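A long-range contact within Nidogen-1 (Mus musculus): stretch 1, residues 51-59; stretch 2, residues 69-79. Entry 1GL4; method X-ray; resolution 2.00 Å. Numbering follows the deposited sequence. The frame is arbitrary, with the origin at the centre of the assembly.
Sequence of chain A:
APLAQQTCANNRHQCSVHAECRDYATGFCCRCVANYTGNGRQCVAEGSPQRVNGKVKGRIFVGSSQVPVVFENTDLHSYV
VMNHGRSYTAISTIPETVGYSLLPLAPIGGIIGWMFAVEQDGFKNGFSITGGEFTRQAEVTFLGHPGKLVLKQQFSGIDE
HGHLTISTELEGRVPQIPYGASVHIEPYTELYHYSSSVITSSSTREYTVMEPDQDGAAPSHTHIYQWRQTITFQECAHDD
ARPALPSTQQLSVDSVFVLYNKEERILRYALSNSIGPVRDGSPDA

Stretch 1 51-59: RVNGKVKGR
Stretch 2, residues 69-79: VVFENTDLHSY

The antiparallel pairing of residues 51-59 with residues 69-79 slips by one residue between Val 56 and Gly 58, forming a beta bulge beside the corner at Asn 73. Before it the register pairs Arg 51 with Tyr 79, Val 52 with Ser 78, and so on to Val 56 with Thr 74; beyond it Gly 58 faces Phe 71 and Arg 59 faces Val 70. Stretch 1 is extended throughout, whereas Asn 73 adopts phi/psi 68/23°, and the strands on either side of it run at 159° (69-72) and 139° (74-79) to strand 51-59.

Backbone hydrogen bonds fix the register. Val 52 N to Ser 78 O and Ser 78 N to Val 52 O are both 2.9 Å; Gly 54 N to Leu 76 O is 3.2 Å and Leu 76 N to Gly 54 O 2.9 Å. Val 56 N to Thr 74 O measures 2.7 Å, and Thr 74 N to Val 56 O 3.2 Å. Past the bulge, Gly 58 N reaches Phe 71 O at 2.8 Å and Phe 71 N reaches Gly 58 O at 3.1 Å. Lys 57 CA adds a CA-H...O contact to Phe 71 O at 3.1 Å.

One face is largely apolar. Val 56 (chi1 t) places CG1 3.9 Å from Phe 71 CE1, at the ring edge, and CG2 3.8 Å from Leu 76 CB; Leu 76 is t,t. Phe 71 (chi1 p, chi2 87°) folds its ring over Gly 58, whose CA lies 4.1 Å from the ring centroid and 16° off its normal. Glycine suits this site because an ideal CB would fall 2.8 Å from Phe 71 CZ, a clash.

The Asn 53, Lys 55, Asp 75 and His 77 face is polar. Asn 53 (m, chi2 -64°) accepts a 2.7 Å hydrogen bond at OD1 from His 77 ND1, near the plane of the imidazole; His 77 has chi1 t and chi2 76°. Lys 55 (m,m,t,t) reaches across so that NZ donates to Asp 75 OD1 at 2.8 Å, a salt bridge, and to Asn 73 OD1 at 2.8 Å. Its long chain thus ties stretch 1 to both the corner and the strand after it. Arg 51 (m,t,m) lays CG 3.9 Å from Tyr 79 CD1 and CD 3.9 Å from His 77 CE1.

A water bridges Lys 57 NZ (2.9 Å) and Glu 72 OE2 (3.0 Å) at the exposed bulge. The contact buries 951 Å², with Val 56 the most covered residue.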

# COMPACT_ATOMS: atom_id res chain seq x y z
N ARG A 51 2.92 4.45 9.17
CA ARG A 51 3.23 3.03 9.08
C ARG A 51 2.03 2.17 9.47
O ARG A 51 1.25 2.55 10.34
CB ARG A 51 4.42 2.70 9.99
CG ARG A 51 5.72 3.37 9.55
CD ARG A 51 6.88 3.04 10.47
NE ARG A 51 6.71 3.60 11.81
CZ ARG A 51 7.62 3.53 12.77
NH1 ARG A 51 8.79 2.93 12.55
NH2 ARG A 51 7.38 4.07 13.96
N VAL A 52 1.89 1.03 8.80
CA VAL A 52 0.80 0.09 9.07
C VAL A 52 1.42 -1.26 9.42
O VAL A 52 2.29 -1.75 8.70
CB VAL A 52 -0.11 -0.09 7.82
CG1 VAL A 52 -1.43 -0.72 8.23
CG2 VAL A 52 -0.34 1.25 7.14
N ASN A 53 0.98 -1.86 10.53
CA ASN A 53 1.52 -3.14 10.97
C ASN A 53 0.43 -4.14 11.33
O ASN A 53 -0.64 -3.77 11.81
CB ASN A 53 2.43 -2.94 12.19
CG ASN A 53 3.72 -2.23 11.85
OD1 ASN A 53 4.54 -2.75 11.09
ND2 ASN A 53 3.91 -1.05 12.41
N GLY A 54 0.73 -5.42 11.12
CA GLY A 54 -0.23 -6.46 11.44
C GLY A 54 0.29 -7.85 11.14
O GLY A 54 1.42 -8.02 10.68
N LYS A 55 -0.54 -8.85 11.40
CA LYS A 55 -0.18 -10.24 11.17
C LYS A 55 -0.93 -10.82 9.98
O LYS A 55 -2.00 -10.33 9.60
CB LYS A 55 -0.48 -11.08 12.41
CG LYS A 55 0.41 -10.79 13.61
CD LYS A 55 1.85 -11.22 13.35
CE LYS A 55 2.69 -11.08 14.62
NZ LYS A 55 4.10 -11.53 14.41
N VAL A 56 -0.36 -11.86 9.38
CA VAL A 56 -0.96 -12.52 8.23
C VAL A 56 -0.97 -14.03 8.42
O VAL A 56 0.06 -14.62 8.77
CB VAL A 56 -0.18 -12.22 6.93
CG1 VAL A 56 -0.87 -12.91 5.76
CG2 VAL A 56 -0.09 -10.71 6.69
N LYS A 57 -2.12 -14.65 8.20
CA LYS A 57 -2.23 -16.10 8.31
C LYS A 57 -2.92 -16.60 7.05
O LYS A 57 -3.81 -15.93 6.52
CB LYS A 57 -3.04 -16.53 9.54
CG LYS A 57 -4.54 -16.32 9.41
CD LYS A 57 -5.32 -17.06 10.51
CE LYS A 57 -5.05 -16.51 11.90
NZ LYS A 57 -5.95 -17.14 12.93
N GLY A 58 -2.50 -17.76 6.56
CA GLY A 58 -3.11 -18.30 5.37
C GLY A 58 -3.17 -19.81 5.30
O GLY A 58 -2.42 -20.52 5.98
N ARG A 59 -4.09 -20.29 4.47
CA ARG A 59 -4.30 -21.72 4.22
C ARG A 59 -4.58 -21.70 2.72
O ARG A 59 -5.71 -21.52 2.29
CB ARG A 59 -5.53 -22.22 4.98
CG ARG A 59 -5.88 -23.68 4.76
CD ARG A 59 -7.19 -24.04 5.45
NE ARG A 59 -7.68 -25.37 5.10
CZ ARG A 59 -7.11 -26.51 5.51
NH1 ARG A 59 -6.03 -26.47 6.28
NH2 ARG A 59 -7.62 -27.67 5.13
N VAL A 69 -0.70 -24.99 1.82
CA VAL A 69 0.47 -24.43 2.48
C VAL A 69 -0.16 -23.58 3.58
O VAL A 69 -1.05 -22.78 3.32
CB VAL A 69 1.28 -23.52 1.54
CG1 VAL A 69 2.43 -22.85 2.31
CG2 VAL A 69 1.83 -24.34 0.37
N VAL A 70 0.31 -23.77 4.81
CA VAL A 70 -0.24 -23.04 5.94
C VAL A 70 0.81 -22.21 6.65
O VAL A 70 1.91 -22.68 6.92
CB VAL A 70 -0.87 -24.02 6.97
CG1 VAL A 70 -1.47 -23.24 8.13
CG2 VAL A 70 -1.93 -24.87 6.29
N PHE A 71 0.48 -20.95 6.93
CA PHE A 71 1.40 -20.10 7.65
C PHE A 71 0.64 -19.17 8.58
O PHE A 71 -0.43 -18.67 8.25
CB PHE A 71 2.30 -19.32 6.68
CG PHE A 71 1.56 -18.50 5.66
CD1 PHE A 71 1.15 -17.21 5.95
CD2 PHE A 71 1.31 -19.02 4.39
CE1 PHE A 71 0.49 -16.44 4.99
CE2 PHE A 71 0.65 -18.26 3.43
CZ PHE A 71 0.24 -16.96 3.73
N GLU A 72 1.19 -18.99 9.77
CA GLU A 72 0.57 -18.13 10.77
C GLU A 72 1.66 -17.28 11.41
O GLU A 72 2.84 -17.63 11.37
CB GLU A 72 -0.12 -18.99 11.83
CG GLU A 72 -1.26 -19.84 11.26
CD GLU A 72 -1.64 -21.01 12.15
OE1 GLU A 72 -0.75 -21.84 12.45
OE2 GLU A 72 -2.83 -21.11 12.53
N ASN A 73 1.27 -16.14 11.95
CA ASN A 73 2.20 -15.22 12.60
C ASN A 73 3.18 -14.55 11.64
O ASN A 73 4.26 -14.11 12.05
CB ASN A 73 2.97 -15.95 13.70
CG ASN A 73 3.78 -15.00 14.57
OD1 ASN A 73 3.22 -14.10 15.20
ND2 ASN A 73 5.09 -15.20 14.60
N THR A 74 2.82 -14.47 10.36
CA THR A 74 3.66 -13.80 9.37
C THR A 74 3.43 -12.30 9.55
O THR A 74 2.29 -11.88 9.79
CB THR A 74 3.28 -14.22 7.94
OG1 THR A 74 3.64 -15.59 7.73
CG2 THR A 74 4.01 -13.35 6.91
N ASP A 75 4.49 -11.50 9.43
CA ASP A 75 4.39 -10.04 9.59
C ASP A 75 4.10 -9.26 8.31
O ASP A 75 4.56 -9.62 7.23
CB ASP A 75 5.69 -9.47 10.17
CG ASP A 75 5.98 -9.97 11.57
OD1 ASP A 75 5.13 -9.80 12.46
OD2 ASP A 75 7.07 -10.54 11.77
N LEU A 76 3.34 -8.17 8.46
CA LEU A 76 3.04 -7.27 7.34
C LEU A 76 3.43 -5.88 7.82
O LEU A 76 3.00 -5.44 8.89
CB LEU A 76 1.55 -7.30 6.96
CG LEU A 76 1.16 -6.44 5.75
CD1 LEU A 76 -0.13 -6.96 5.14
CD2 LEU A 76 1.01 -4.97 6.15
N HIS A 77 4.26 -5.19 7.04
CA HIS A 77 4.70 -3.84 7.37
C HIS A 77 4.53 -2.97 6.11
O HIS A 77 5.00 -3.32 5.03
CB HIS A 77 6.17 -3.84 7.79
CG HIS A 77 6.69 -2.49 8.18
ND1 HIS A 77 6.39 -1.90 9.39
CD2 HIS A 77 7.46 -1.60 7.51
CE1 HIS A 77 6.95 -0.70 9.45
NE2 HIS A 77 7.61 -0.50 8.32
N SER A 78 3.84 -1.84 6.25
CA SER A 78 3.61 -0.97 5.11
C SER A 78 3.99 0.48 5.45
O SER A 78 3.80 0.92 6.58
CB SER A 78 2.14 -1.08 4.69
OG SER A 78 1.90 -0.47 3.44
N TYR A 79 4.52 1.20 4.46
CA TYR A 79 4.96 2.59 4.63
C TYR A 79 4.36 3.50 3.55
O TYR A 79 4.29 3.12 2.36
CB TYR A 79 6.50 2.64 4.55
CG TYR A 79 7.17 3.95 4.95
CD1 TYR A 79 7.61 4.15 6.26
CD2 TYR A 79 7.36 4.97 4.02
CE1 TYR A 79 8.23 5.35 6.63
CE2 TYR A 79 7.98 6.18 4.39
CZ TYR A 79 8.42 6.35 5.69
OH TYR A 79 9.04 7.52 6.07
O HOH W 1 5.12 -5.64 10.94
O HOH W 2 3.56 -7.59 12.60
O HOH W 3 -5.59 -19.99 12.75